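Local coordinates for fiber protein (Human adenovirus 16, PDB 3CNC) that forms the trimeric knob at the tip of the viral fiber and probably attaches the virus to its host-cell receptor, CD46, at residues L92-D95 against Q99-T102; L111-N116 against G122-A127. All coordinates share one frame; numbering follows the deposited sequence.

Contact 1 (L92-D95 against Q99-T102)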
loop_
_atom_site.group_PDB
_atom_site.type_symbol
_atom_site.label_atom_id
_atom_site.label_comp_id
_atom_site.label_asym_id
_atom_site.label_seq_id
_atom_site.Cartn_x
_atom_site.Cartn_y
_atom_site.Cartn_z
ATOM N N LEU A 92 14.780 -3.329 14.762
ATOM C CA LEU A 92 14.190 -4.559 15.285
ATOM C C LEU A 92 15.054 -5.771 14.932
ATOM O O LEU A 92 15.378 -6.002 13.757
ATOM C CB LEU A 92 12.784 -4.742 14.708
ATOM C CG LEU A 92 11.568 -4.138 15.421
ATOM C CD1 LEU A 92 11.860 -2.753 15.926
ATOM C CD2 LEU A 92 10.389 -4.134 14.457
ATOM N N ALA A 93 15.437 -6.533 15.953
ATOM C CA ALA A 93 16.252 -7.725 15.751
ATOM C C ALA A 93 15.511 -8.921 16.341
ATOM O O ALA A 93 15.041 -8.871 17.476
ATOM C CB ALA A 93 17.617 -7.549 16.421
ATOM N N PHE A 94 15.406 -9.995 15.565
ATOM C CA PHE A 94 14.688 -11.183 16.020
ATOM C C PHE A 94 15.604 -12.407 16.058
ATOM O O PHE A 94 16.585 -12.474 15.325
ATOM C CB PHE A 94 13.488 -11.477 15.089
ATOM C CG PHE A 94 12.666 -10.259 14.716
ATOM C CD1 PHE A 94 13.153 -9.310 13.823
ATOM C CD2 PHE A 94 11.395 -10.071 15.249
ATOM C CE1 PHE A 94 12.382 -8.186 13.465
ATOM C CE2 PHE A 94 10.616 -8.948 14.897
ATOM C CZ PHE A 94 11.112 -8.008 14.007
ATOM N N ASP A 95 15.281 -13.378 16.904
ATOM C CA ASP A 95 16.084 -14.594 16.986
ATOM C C ASP A 95 15.587 -15.596 15.927
ATOM O O ASP A 95 14.762 -15.249 15.085
ATOM C CB ASP A 95 16.000 -15.210 18.387
ATOM C CG ASP A 95 14.594 -15.628 18.758
ATOM O OD1 ASP A 95 13.693 -15.546 17.899
ATOM O OD2 ASP A 95 14.383 -16.045 19.915
ATOM N N GLN A 99 11.245 -14.090 17.533
ATOM C CA GLN A 99 10.994 -13.385 18.786
ATOM C C GLN A 99 11.921 -12.165 18.831
ATOM O O GLN A 99 13.088 -12.246 18.422
ATOM C CB GLN A 99 11.312 -14.288 19.982
ATOM C CG GLN A 99 10.669 -15.661 19.943
ATOM C CD GLN A 99 9.166 -15.608 20.099
ATOM O OE1 GLN A 99 8.655 -15.079 21.084
ATOM N NE2 GLN A 99 8.447 -16.163 19.129
ATOM N N ILE A 100 11.409 -11.042 19.322
ATOM C CA ILE A 100 12.217 -9.830 19.437
ATOM C C ILE A 100 13.352 -10.011 20.447
ATOM O O ILE A 100 13.166 -10.601 21.513
ATOM C CB ILE A 100 11.352 -8.626 19.893
ATOM C CG1 ILE A 100 10.606 -8.031 18.701
ATOM C CG2 ILE A 100 12.216 -7.563 20.532
ATOM C CD1 ILE A 100 11.518 -7.314 17.702
ATOM N N ILE A 101 14.542 -9.532 20.104
ATOM C CA ILE A 101 15.660 -9.607 21.035
ATOM C C ILE A 101 15.741 -8.174 21.559
ATOM O O ILE A 101 16.306 -7.293 20.918
ATOM C CB ILE A 101 16.972 -10.007 20.330
ATOM C CG1 ILE A 101 16.839 -11.428 19.751
ATOM C CG2 ILE A 101 18.129 -9.953 21.329
ATOM C CD1 ILE A 101 17.982 -11.850 18.826
ATOM N N THR A 102 15.147 -7.952 22.724
ATOM C CA THR A 102 15.077 -6.618 23.316
ATOM C C THR A 102 16.353 -5.814 23.520
ATOM O O THR A 102 16.385 -4.631 23.190
ATOM C CB THR A 102 14.304 -6.658 24.650
ATOM O OG1 THR A 102 14.890 -7.637 25.516
ATOM C CG2 THR A 102 12.841 -7.028 24.404
#

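Contact 2 (L111-N116 against G122-A127)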
loop_
_atom_site.group_PDB
_atom_site.type_symbol
_atom_site.label_atom_id
_atom_site.label_comp_id
_atom_site.label_asym_id
_atom_site.label_seq_id
_atom_site.Cartn_x
_atom_site.Cartn_y
_atom_site.Cartn_z
ATOM N N LEU A 111 6.538 -8.788 20.626
ATOM C CA LEU A 111 5.279 -8.729 19.896
ATOM C C LEU A 111 4.534 -10.009 20.229
ATOM O O LEU A 111 5.098 -10.911 20.838
ATOM C CB LEU A 111 5.545 -8.683 18.385
ATOM C CG LEU A 111 6.373 -7.531 17.806
ATOM C CD1 LEU A 111 6.810 -7.894 16.388
ATOM C CD2 LEU A 111 5.563 -6.231 17.809
ATOM N N ASN A 112 3.264 -10.089 19.848
ATOM C CA ASN A 112 2.503 -11.303 20.082
ATOM C C ASN A 112 1.287 -11.329 19.165
ATOM O O ASN A 112 1.083 -10.401 18.387
ATOM C CB ASN A 112 2.093 -11.414 21.546
ATOM C CG ASN A 112 2.074 -12.852 22.029
ATOM O OD1 ASN A 112 1.347 -13.692 21.496
ATOM N ND2 ASN A 112 2.879 -13.146 23.042
ATOM N N PHE A 113 0.485 -12.384 19.244
ATOM C CA PHE A 113 -0.676 -12.516 18.374
ATOM C C PHE A 113 -1.819 -11.592 18.727
ATOM O O PHE A 113 -1.830 -10.974 19.785
ATOM C CB PHE A 113 -1.169 -13.963 18.376
ATOM C CG PHE A 113 -0.159 -14.936 17.861
ATOM C CD1 PHE A 113 0.031 -16.161 18.491
ATOM C CD2 PHE A 113 0.622 -14.624 16.752
ATOM C CE1 PHE A 113 0.989 -17.058 18.027
ATOM C CE2 PHE A 113 1.582 -15.516 16.282
ATOM C CZ PHE A 113 1.766 -16.734 16.920
ATOM N N LYS A 114 -2.782 -11.505 17.823
ATOM C CA LYS A 114 -3.932 -10.658 18.032
ATOM C C LYS A 114 -4.964 -11.333 18.916
ATOM O O LYS A 114 -5.390 -12.459 18.659
ATOM C CB LYS A 114 -4.575 -10.296 16.695
ATOM C CG LYS A 114 -5.919 -9.621 16.824
ATOM C CD LYS A 114 -6.459 -9.253 15.462
ATOM C CE LYS A 114 -7.937 -8.853 15.522
ATOM N NZ LYS A 114 -8.174 -7.580 16.280
ATOM N N ASP A 115 -5.342 -10.633 19.975
ATOM C CA ASP A 115 -6.359 -11.096 20.905
ATOM C C ASP A 115 -7.242 -9.861 21.047
ATOM O O ASP A 115 -7.086 -9.070 21.979
ATOM C CB ASP A 115 -5.734 -11.477 22.247
ATOM C CG ASP A 115 -6.692 -12.243 23.134
ATOM O OD1 ASP A 115 -6.268 -12.708 24.213
ATOM O OD2 ASP A 115 -7.871 -12.383 22.747
ATOM N N ASN A 116 -8.142 -9.692 20.086
ATOM C CA ASN A 116 -9.026 -8.539 20.056
ATOM C C ASN A 116 -8.173 -7.309 19.806
ATOM O O ASN A 116 -7.488 -7.247 18.794
ATOM C CB ASN A 116 -9.798 -8.438 21.368
ATOM C CG ASN A 116 -10.922 -9.443 21.437
ATOM O OD1 ASN A 116 -11.282 -9.923 22.512
ATOM N ND2 ASN A 116 -11.494 -9.766 20.279
ATOM N N GLY A 122 1.015 -15.274 26.751
ATOM C CA GLY A 122 1.567 -16.612 26.734
ATOM C C GLY A 122 2.759 -16.703 25.809
ATOM O O GLY A 122 3.031 -15.778 25.043
ATOM N N THR A 123 3.473 -17.820 25.879
ATOM C CA THR A 123 4.651 -18.023 25.046
ATOM C C THR A 123 4.307 -18.348 23.602
ATOM O O THR A 123 3.454 -19.193 23.325
ATOM C CB THR A 123 5.535 -19.156 25.601
ATOM O OG1 THR A 123 6.080 -18.759 26.865
ATOM C CG2 THR A 123 6.668 -19.470 24.635
ATOM N N ILE A 124 4.976 -17.660 22.686
ATOM C CA ILE A 124 4.767 -17.891 21.269
ATOM C C ILE A 124 5.773 -18.933 20.828
ATOM O O ILE A 124 6.966 -18.815 21.107
ATOM C CB ILE A 124 5.001 -16.612 20.418
ATOM C CG1 ILE A 124 3.830 -15.646 20.585
ATOM C CG2 ILE A 124 5.155 -16.982 18.944
ATOM C CD1 ILE A 124 3.941 -14.417 19.718
ATOM N N THR A 125 5.287 -19.969 20.164
ATOM C CA THR A 125 6.182 -20.990 19.665
ATOM C C THR A 125 6.397 -20.668 18.197
ATOM O O THR A 125 5.648 -21.108 17.326
ATOM C CB THR A 125 5.593 -22.393 19.810
ATOM O OG1 THR A 125 5.282 -22.635 21.184
ATOM C CG2 THR A 125 6.601 -23.438 19.342
ATOM N N SER A 126 7.410 -19.851 17.950
ATOM C CA SER A 126 7.785 -19.432 16.612
ATOM C C SER A 126 6.823 -18.515 15.867
ATOM O O SER A 126 5.635 -18.799 15.697
ATOM C CB SER A 126 8.089 -20.645 15.729
ATOM O OG SER A 126 8.538 -20.211 14.457
ATOM N N ALA A 127 7.390 -17.404 15.420
ATOM C CA ALA A 127 6.700 -16.389 14.652
ATOM C C ALA A 127 7.599 -16.231 13.421
ATOM O O ALA A 127 7.636 -15.177 12.783
ATOM C CB ALA A 127 6.648 -15.087 15.453
#

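Contact 1 (L92-D95 against Q99-T102)
A tight chain reversal at the end of strand 85-94 brings Q99, I100 and I101 back against the end of the strand, F94 and D95, through a single antiparallel beta bridge between F94 and I100. Two backbone bonds frame the bridge: the amide of I101 gives its hydrogen to A93 O (N to O 2.8 Å), and D95 N reaches Q99 O at 2.9 Å. A third bond closes the loop from a side chain. D95 OD1 accepts the amide of Q99 (OD1 to N 2.9 Å), which approaches from above the carboxylate plane, 37° out of it. The same oxygen also takes the amide of T97, and this pair of N-H groups suits an aspartate, whose short acidic side chain can gather the turn's backbone donors. With chi1 at 62°, the carboxylate group of D95 is set between its own N and carbonyl carbon, and it lies beside the first carbons of Q99, with OD1 and OD2 both near Q99 CB.

In the beta-sandwich of the adenovirus knob, strand 85-94 is an outermost strand of the four-stranded sheet within its chain, paired with strand 185-194, and the returning loop lies along its end. There I100 turns CD1 over one face of the F94 ring, 3.8 Å from the ring centroid, a CH-pi contact. Though its CB starts away from the strand, the bent chain (chi2 -70°) brings this methyl back, where it also meets L92 CG at 3.9 Å. Branched and wholly apolar, I100 fits this buried place between ring and leucine. I101 points its CB at the strand instead, and its extended chain lays CD1 against the backbone of F94 and D95, 3.7 Å from D95 N.

Contact 2 (L111-N116 against G122-A127)
The nearest pair of CA atoms, those of N112 and I124, is 7.1 Å apart, so strand 112-115 and the loop 122-127 join through side chains instead of a beta ladder. I124 points its CB at the strand, and its CG1 and CD1 lie against the N112 amide, CD1 3.2 Å from N112 OD1. That methyl also sits over the centre of the F113 ring, 4.2 Å from the centroid and 6° off the ring normal, a CH-pi contact. The CG1-CD1 arm thus serves both ring face and amide, and the CG2 branch adds a contact at F113 CZ.

The amide of N112 uses both ends. OD1 takes the N-H of F113 on an in-plane lone pair (2.7 Å to F113 N), which helps fix the rotation of the group, and ND2 makes a weak bond to G122 O at 3.3 Å. At the backbone angles of G122 (phi 123°) a CB would press on the preceding carbonyl O, so glycine suits the place. K114 NZ forms a salt bridge with D219 of a neighbouring subunit, placing this strand-and-loop packing, next to the outermost strand 118-119 of the knob's six-stranded sheet, beside a subunit interface of the trimer.

How the contacts relate
Contact 1 is complete before the chain reaches contact 2, and their centres lie about 14 Å apart. The first belongs to the end of strand 85-94 in the four-stranded sheet, the second to strand 112-115 in the six-stranded one, the next strand in the chain, so the connection between them passes from one sheet of the knob to the other. They meet through Q99, whose NE2 packs 3.4 Å from I124 CG2, and through F94 CE2, 4.2 Å from L111 CD1. A backbone hydrogen bond between T97 and A127 ties the two loops further. Contact 2 is the one beside the neighbouring subunit; no other chain touches contact 1.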